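Local coordinates for putative major capsid protein (Cafeteriavirus-dependent mavirus, PDB 6G44) that probably builds the icosahedral shell of the virophage as a double jelly-roll major capsid protein that assembles into trimers, at residues D364-I369 with G434-N439; A442-S447 with D498-S503. All coordinates share one frame; numbering follows the deposited sequence. Where two conformers were deposited one is given.

Interaction 1 (D364-I369 with G434-N439)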
ATOM      1  N   ASP C 364      23.814  33.348   5.292  1.00 19.66           N
ATOM      2  CA  ASP C 364      24.845  34.375   5.034  1.00 20.80           C
ATOM      3  C   ASP C 364      24.130  35.693   4.661  1.00 22.87           C
ATOM      4  O   ASP C 364      23.230  36.096   5.395  1.00 22.99           O
ATOM      5  CB  ASP C 364      25.860  33.846   4.001  1.00 20.74           C
ATOM      6  CG  ASP C 364      26.574  32.583   4.468  1.00 20.51           C
ATOM      7  OD1 ASP C 364      26.610  32.328   5.686  1.00 21.31           O
ATOM      8  OD2 ASP C 364      27.135  31.860   3.607  1.00 22.64           O
ATOM      9  N   SER C 365      24.461  36.336   3.535  1.00 24.60           N
ATOM     10  CA  SER C 365      23.843  37.611   3.144  0.50 25.21           C
ATOM     11  C   SER C 365      22.495  37.460   2.449  1.00 25.12           C
ATOM     12  O   SER C 365      21.864  38.456   2.113  1.00 27.75           O
ATOM     13  CB  SER C 365      24.777  38.383   2.197  0.50 24.93           C
ATOM     14  OG  SER C 365      26.023  38.631   2.806  0.50 25.47           O
ATOM     15  N   ASP C 366      22.056  36.220   2.218  1.00 24.23           N
ATOM     16  CA  ASP C 366      20.849  35.938   1.447  1.00 23.48           C
ATOM     17  C   ASP C 366      19.660  35.803   2.403  1.00 22.34           C
ATOM     18  O   ASP C 366      19.608  34.853   3.184  1.00 21.45           O
ATOM     19  CB  ASP C 366      21.077  34.636   0.682  1.00 23.90           C
ATOM     20  CG  ASP C 366      20.179  34.474  -0.500  1.00 25.14           C
ATOM     21  OD1 ASP C 366      19.045  35.004  -0.517  1.00 27.47           O
ATOM     22  OD2 ASP C 366      20.618  33.797  -1.445  1.00 27.44           O
ATOM     23  N   VAL C 367      18.716  36.734   2.324  1.00 21.09           N
ATOM     24  CA  VAL C 367      17.640  36.874   3.311  1.00 21.34           C
ATOM     25  C   VAL C 367      16.256  36.642   2.708  1.00 19.49           C
ATOM     26  O   VAL C 367      16.052  36.773   1.505  1.00 19.70           O
ATOM     27  CB  VAL C 367      17.664  38.261   3.989  1.00 24.49           C
ATOM     28  CG1 VAL C 367      19.023  38.497   4.638  1.00 25.59           C
ATOM     29  CG2 VAL C 367      17.358  39.379   2.997  1.00 25.86           C
ATOM     30  N   GLY C 368      15.315  36.280   3.574  1.00 18.91           N
ATOM     31  CA  GLY C 368      13.896  36.197   3.200  1.00 18.11           C
ATOM     32  C   GLY C 368      13.548  35.025   2.300  1.00 17.16           C
ATOM     33  O   GLY C 368      12.527  35.060   1.607  1.00 17.69           O
ATOM     34  N   ILE C 369      14.371  33.983   2.312  1.00 15.95           N
ATOM     35  CA  ILE C 369      14.149  32.871   1.375  1.00 14.97           C
ATOM     36  C   ILE C 369      12.893  32.114   1.846  1.00 14.52           C
ATOM     37  O   ILE C 369      12.738  31.845   3.042  1.00 14.08           O
ATOM     38  CB  ILE C 369      15.343  31.910   1.317  1.00 15.41           C
ATOM     39  CG1 ILE C 369      16.630  32.671   0.939  1.00 16.59           C
ATOM     40  CG2 ILE C 369      15.069  30.774   0.319  1.00 15.89           C
ATOM     41  CD1 ILE C 369      17.877  31.971   1.431  1.00 18.04           C
ATOM     42  N   GLY C 434      17.782  27.598  -3.475  1.00 14.31           N
ATOM     43  CA  GLY C 434      18.103  28.329  -4.690  1.00 16.10           C
ATOM     44  C   GLY C 434      19.099  29.441  -4.464  1.00 16.73           C
ATOM     45  O   GLY C 434      18.968  30.525  -5.043  1.00 18.53           O
ATOM     46  N   LEU C 435      20.132  29.170  -3.666  1.00 16.43           N
ATOM     47  CA  LEU C 435      21.056  30.222  -3.251  1.00 16.71           C
ATOM     48  C   LEU C 435      21.888  30.691  -4.420  1.00 18.93           C
ATOM     49  O   LEU C 435      22.334  29.893  -5.255  1.00 19.88           O
ATOM     50  CB  LEU C 435      21.990  29.738  -2.136  1.00 16.92           C
ATOM     51  CG  LEU C 435      21.350  29.329  -0.801  1.00 17.29           C
ATOM     52  CD1 LEU C 435      22.353  28.649   0.108  1.00 17.79           C
ATOM     53  CD2 LEU C 435      20.757  30.522  -0.074  1.00 17.35           C
ATOM     54  N   LYS C 436      22.108  31.997  -4.473  1.00 21.72           N
ATOM     55  CA  LYS C 436      23.012  32.514  -5.487  1.00 24.49           C
ATOM     56  C   LYS C 436      24.451  32.036  -5.239  1.00 21.35           C
ATOM     57  O   LYS C 436      25.214  31.863  -6.202  1.00 22.71           O
ATOM     58  CB  LYS C 436      22.898  34.035  -5.657  1.00 28.75           C
ATOM     59  CG  LYS C 436      23.243  34.894  -4.460  1.00 33.21           C
ATOM     60  CD  LYS C 436      23.216  36.390  -4.822  1.00 37.39           C
ATOM     61  CE  LYS C 436      24.372  36.779  -5.734  1.00 39.65           C
ATOM     62  NZ  LYS C 436      24.550  38.252  -5.854  1.00 43.06           N
ATOM     63  N   ASP C 437      24.808  31.798  -3.975  1.00 20.34           N
ATOM     64  CA  ASP C 437      26.134  31.263  -3.643  1.00 19.95           C
ATOM     65  C   ASP C 437      26.160  29.759  -3.939  1.00 19.83           C
ATOM     66  O   ASP C 437      25.728  28.952  -3.115  1.00 19.25           O
ATOM     67  CB  ASP C 437      26.494  31.562  -2.192  1.00 19.34           C
ATOM     68  CG  ASP C 437      27.914  31.159  -1.847  1.00 19.79           C
ATOM     69  OD1 ASP C 437      28.563  30.524  -2.698  1.00 19.86           O
ATOM     70  OD2 ASP C 437      28.344  31.502  -0.735  1.00 20.77           O
ATOM     71  N   TYR C 438      26.642  29.414  -5.134  1.00 19.58           N
ATOM     72  CA  TYR C 438      26.757  28.028  -5.606  1.00 21.03           C
ATOM     73  C   TYR C 438      27.688  27.173  -4.742  1.00 20.16           C
ATOM     74  O   TYR C 438      27.650  25.944  -4.854  1.00 20.49           O
ATOM     75  CB  TYR C 438      27.183  27.976  -7.080  1.00 24.02           C
ATOM     76  CG  TYR C 438      28.383  28.838  -7.390  1.00 25.91           C
ATOM     77  CD1 TYR C 438      29.671  28.401  -7.090  1.00 26.22           C
ATOM     78  CD2 TYR C 438      28.231  30.112  -7.977  1.00 27.54           C
ATOM     79  CE1 TYR C 438      30.779  29.190  -7.358  1.00 28.08           C
ATOM     80  CE2 TYR C 438      29.331  30.911  -8.244  1.00 27.39           C
ATOM     81  CZ  TYR C 438      30.609  30.449  -7.939  1.00 29.01           C
ATOM     82  OH  TYR C 438      31.737  31.210  -8.182  1.00 30.72           O
ATOM     83  N   ASN C 439      28.499  27.792  -3.878  1.00 18.66           N
ATOM     84  CA  ASN C 439      29.377  27.027  -2.983  1.00 18.90           C
ATOM     85  C   ASN C 439      28.657  26.392  -1.801  1.00 17.05           C
ATOM     86  O   ASN C 439      29.247  25.542  -1.128  1.00 16.80           O
ATOM     87  CB  ASN C 439      30.521  27.894  -2.448  1.00 19.61           C
ATOM     88  CG  ASN C 439      31.455  28.369  -3.538  1.00 21.17           C
ATOM     89  OD1 ASN C 439      31.820  27.619  -4.442  1.00 22.28           O
ATOM     90  ND2 ASN C 439      31.816  29.650  -3.474  1.00 25.34           N
TER
HETATM   91  O   HOH W   1      26.743  32.546   1.117  1.00 20.32           O
HETATM   92  O   HOH W   2      23.444  33.015  -1.598  1.00 23.85           O
HETATM   93  O   HOH W   3      19.287  33.592  -3.517  1.00 34.03           O
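L435 meets D366 and I369 where the loop between strands 425-428 and 448-457 passes strand 366-369, one of the two outer strands within this chain of a four-stranded sheet in the second jelly roll of this double jelly-roll protein. That strand runs antiparallel to strand 355-363, and a G1 beta bulge interrupts the pairing where G368 and I369 both face I361.

The apolar part is one pair of methyls. L435 CD2 lies 3.6 Å from I369 CD1, the two side chains running at about a right angle. V363 of the neighbouring strand and V440 also touch L435, while S40 of the second subunit packs on I369. A carboxylate oxygen, D366 OD2, packs against the same L435 CD2 at 3.6 Å.

Water carries the polar part. D366 points at the loop, and with CG anti to the backbone N (chi1 -159°) its carboxylate reaches it through OD2, which accepts from a water at 2.9 Å that in turn accepts from D437 N.

Two acidic ends also face each other, D364 OD2 and D437 OD2 being 4.5 Å apart. A water donating to both probably eases their repulsion, and K446 adds a long, weak ion pair to D437. The other oxygen of D437 makes an Asx turn: N439 N gives its proton to D437 OD1 at 3.0 Å, coming from above the carboxylate plane, 40° out of it.

Interaction 2 (A442-S447 with D498-S503)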
ATOM      1  N   ALA C 442      25.475  20.598   0.044  1.00 13.85           N
ATOM      2  CA  ALA C 442      25.535  19.569   1.064  1.00 13.44           C
ATOM      3  C   ALA C 442      26.930  18.959   1.099  1.00 13.05           C
ATOM      4  O   ALA C 442      27.488  18.603   0.051  1.00 13.04           O
ATOM      5  CB  ALA C 442      24.504  18.492   0.781  1.00 13.23           C
ATOM      6  N   ASN C 443      27.488  18.871   2.304  1.00 13.10           N
ATOM      7  CA  ASN C 443      28.825  18.282   2.569  1.00 13.75           C
ATOM      8  C   ASN C 443      29.991  19.212   2.237  1.00 15.44           C
ATOM      9  O   ASN C 443      31.153  18.813   2.332  1.00 15.75           O
ATOM     10  CB  ASN C 443      29.000  16.914   1.889  1.00 14.04           C
ATOM     11  CG  ASN C 443      28.026  15.901   2.418  1.00 14.41           C
ATOM     12  OD1 ASN C 443      27.720  15.924   3.594  1.00 15.09           O
ATOM     13  ND2 ASN C 443      27.496  15.032   1.545  1.00 15.47           N
ATOM     14  N   ALA C 444      29.719  20.458   1.890  1.00 15.17           N
ATOM     15  CA  ALA C 444      30.819  21.412   1.683  1.00 16.16           C
ATOM     16  C   ALA C 444      31.406  21.805   3.027  1.00 16.16           C
ATOM     17  O   ALA C 444      30.679  22.099   3.978  1.00 16.13           O
ATOM     18  CB  ALA C 444      30.329  22.650   0.976  1.00 16.26           C
ATOM     19  N   ASN C 445      32.739  21.868   3.087  1.00 17.77           N
ATOM     20  CA  ASN C 445      33.414  22.366   4.290  0.50 19.14           C
ATOM     21  C   ASN C 445      33.476  23.897   4.304  1.00 20.32           C
ATOM     22  O   ASN C 445      34.526  24.504   4.508  1.00 26.16           O
ATOM     23  CB  ASN C 445      34.815  21.764   4.414  0.50 19.93           C
ATOM     24  CG  ASN C 445      35.434  22.040   5.765  0.50 21.39           C
ATOM     25  OD1 ASN C 445      34.733  22.329   6.734  0.50 23.32           O
ATOM     26  ND2 ASN C 445      36.761  21.970   5.832  0.50 23.68           N
ATOM     27  N   LYS C 446      32.336  24.532   4.103  1.00 19.61           N
ATOM     28  CA  LYS C 446      32.230  25.972   4.023  1.00 19.33           C
ATOM     29  C   LYS C 446      31.407  26.401   5.224  1.00 18.97           C
ATOM     30  O   LYS C 446      30.321  25.841   5.461  1.00 18.40           O
ATOM     31  CB  LYS C 446      31.516  26.384   2.744  1.00 20.88           C
ATOM     32  CG  LYS C 446      31.294  27.884   2.641  1.00 22.80           C
ATOM     33  CD  LYS C 446      30.501  28.310   1.422  1.00 24.93           C
ATOM     34  CE  LYS C 446      30.036  29.743   1.584  1.00 25.67           C
ATOM     35  NZ  LYS C 446      31.189  30.695   1.738  1.00 27.31           N
ATOM     36  N   SER C 447      31.896  27.391   5.974  1.00 18.92           N
ATOM     37  CA  SER C 447      31.171  27.913   7.122  0.50 18.94           C
ATOM     38  C   SER C 447      29.994  28.767   6.638  1.00 19.22           C
ATOM     39  O   SER C 447      30.131  29.543   5.680  1.00 19.16           O
ATOM     40  CB  SER C 447      32.095  28.748   8.027  0.50 19.58           C
ATOM     41  OG  SER C 447      33.157  27.955   8.537  0.50 19.59           O
ATOM     42  N   ASP C 498      34.921  23.444  -4.400  1.00 19.63           N
ATOM     43  CA  ASP C 498      35.483  23.156  -5.697  1.00 21.00           C
ATOM     44  C   ASP C 498      35.452  21.669  -6.036  1.00 19.24           C
ATOM     45  O   ASP C 498      35.141  21.314  -7.164  1.00 20.08           O
ATOM     46  CB  ASP C 498      36.913  23.717  -5.830  1.00 22.86           C
ATOM     47  CG  ASP C 498      36.948  25.231  -5.944  1.00 26.97           C
ATOM     48  OD1 ASP C 498      35.899  25.876  -6.221  1.00 29.63           O
ATOM     49  OD2 ASP C 498      38.054  25.779  -5.747  1.00 31.86           O
ATOM     50  N   GLN C 499      35.736  20.780  -5.077  1.00 18.10           N
ATOM     51  CA  GLN C 499      35.654  19.358  -5.386  0.50 18.11           C
ATOM     52  C   GLN C 499      34.230  18.942  -5.717  1.00 17.77           C
ATOM     53  O   GLN C 499      34.019  18.163  -6.632  1.00 18.04           O
ATOM     54  CB  GLN C 499      36.178  18.461  -4.278  0.50 18.00           C
ATOM     55  CG  GLN C 499      36.266  17.036  -4.798  0.50 18.45           C
ATOM     56  CD  GLN C 499      36.584  15.995  -3.774  0.50 18.14           C
ATOM     57  OE1 GLN C 499      36.074  14.876  -3.864  0.50 16.85           O
ATOM     58  NE2 GLN C 499      37.436  16.331  -2.820  0.50 18.10           N
ATOM     59  N   LEU C 500      33.263  19.476  -4.983  1.00 18.40           N
ATOM     60  CA  LEU C 500      31.868  19.116  -5.235  1.00 17.83           C
ATOM     61  C   LEU C 500      31.384  19.679  -6.567  1.00 18.48           C
ATOM     62  O   LEU C 500      30.794  18.938  -7.351  1.00 18.07           O
ATOM     63  CB  LEU C 500      30.994  19.578  -4.081  1.00 17.53           C
ATOM     64  CG  LEU C 500      31.346  18.949  -2.734  1.00 16.75           C
ATOM     65  CD1 LEU C 500      30.438  19.515  -1.654  1.00 17.13           C
ATOM     66  CD2 LEU C 500      31.288  17.433  -2.770  1.00 16.70           C
ATOM     67  N   LEU C 501      31.729  20.934  -6.856  1.00 19.60           N
ATOM     68  CA  LEU C 501      31.338  21.586  -8.115  1.00 21.41           C
ATOM     69  C   LEU C 501      31.806  20.808  -9.347  1.00 22.18           C
ATOM     70  O   LEU C 501      31.111  20.805 -10.358  1.00 24.18           O
ATOM     71  CB  LEU C 501      31.856  23.033  -8.182  1.00 21.80           C
ATOM     72  CG  LEU C 501      31.138  24.043  -7.283  1.00 22.68           C
ATOM     73  CD1 LEU C 501      31.987  25.286  -7.081  1.00 23.48           C
ATOM     74  CD2 LEU C 501      29.781  24.418  -7.872  1.00 24.51           C
ATOM     75  N   ARG C 502      32.972  20.156  -9.266  1.00 22.46           N
ATOM     76  CA  ARG C 502      33.521  19.403 -10.394  1.00 23.87           C
ATOM     77  C   ARG C 502      33.167  17.910 -10.389  1.00 22.31           C
ATOM     78  O   ARG C 502      33.646  17.164 -11.246  1.00 22.88           O
ATOM     79  CB  ARG C 502      35.052  19.605 -10.492  1.00 28.03           C
ATOM     80  CG  ARG C 502      35.949  18.691  -9.649  1.00 31.81           C
ATOM     81  CD  ARG C 502      37.443  18.895  -9.943  1.00 36.01           C
ATOM     82  NE  ARG C 502      37.992  20.011  -9.171  1.00 39.42           N
ATOM     83  CZ  ARG C 502      38.601  19.929  -7.984  1.00 39.47           C
ATOM     84  NH1 ARG C 502      39.019  21.048  -7.397  1.00 43.84           N
ATOM     85  NH2 ARG C 502      38.809  18.765  -7.371  1.00 43.31           N
ATOM     86  N   SER C 503      32.330  17.467  -9.445  1.00 20.13           N
ATOM     87  CA  SER C 503      32.025  16.037  -9.311  1.00 20.13           C
ATOM     88  C   SER C 503      31.018  15.636 -10.393  1.00 19.92           C
ATOM     89  O   SER C 503      30.161  16.445 -10.754  1.00 20.32           O
ATOM     90  CB  SER C 503      31.467  15.724  -7.924  1.00 19.04           C
ATOM     91  OG  SER C 503      32.474  15.911  -6.933  1.00 19.56           O
TER
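L500, on the last turn of helix 497-501, puts a single methyl, CD1, against the backbone of A442-A444. The contact is buried packing in the second jelly roll of the double jelly-roll, where this short helix lies against a loop of the domain and neighbouring subunits of the trimer close over it.

The packing contacts all converge on that methyl. L500 CD1 lies 3.5 Å from A442 O and 3.7 Å from A444 N, so it rests mainly on peptide groups; the one side chain it meets across the contact is A444, whose CB is 4.1 Å from L500 CD1. With CG anti to its own carbonyl carbon (chi1 -61°) and an extended chi2 of 178°, the leucine carries CD1 outward from the helix to the loop.

Polar bonds shape each partner separately. At the helix end S503 OG donates to Q499 O at 2.7 Å, tilted 31° from the carbonyl plane, and S503 N bonds to L500 O. In the loop, N445 is the centre of an inverse gamma turn, closed by a weak bond from K446 N to A444 O. N443 is held by its amide: ND2 bonds to D477 OD2, and OD1 has a weaker bond with T493.

Backbone bonds tie N443 and A444 to V331, and N443 and N445 to Y495, placing the loop between the link joining strands 319-328 and 334-341 and the chain leading into helix 497-501. S33 of the second subunit bonds to A442 O and packs on L500, while T13 of the third subunit bonds to Q499 on helix 497-501 and to S503 just after it.

Both interactions engage the loop between strands 425-428 and 448-457, first through residues 434-439 and then through 442-447, with centres about 15 Å apart. Interaction 1 joins this loop to a sheet edge and is only partly buried, so its leucine packing is accompanied by carboxylates and bridging waters. Interaction 2 joins it to helix 497-501; all its touching residues are buried, and methyl-to-backbone packing replaces the water bridges. The two also meet directly: N439 O lies 3.7 Å from A444 CB, and N439 OD1 lies 3.5 Å from L501 CD1. Both touch the second subunit, and interaction 2 reaches the third as well.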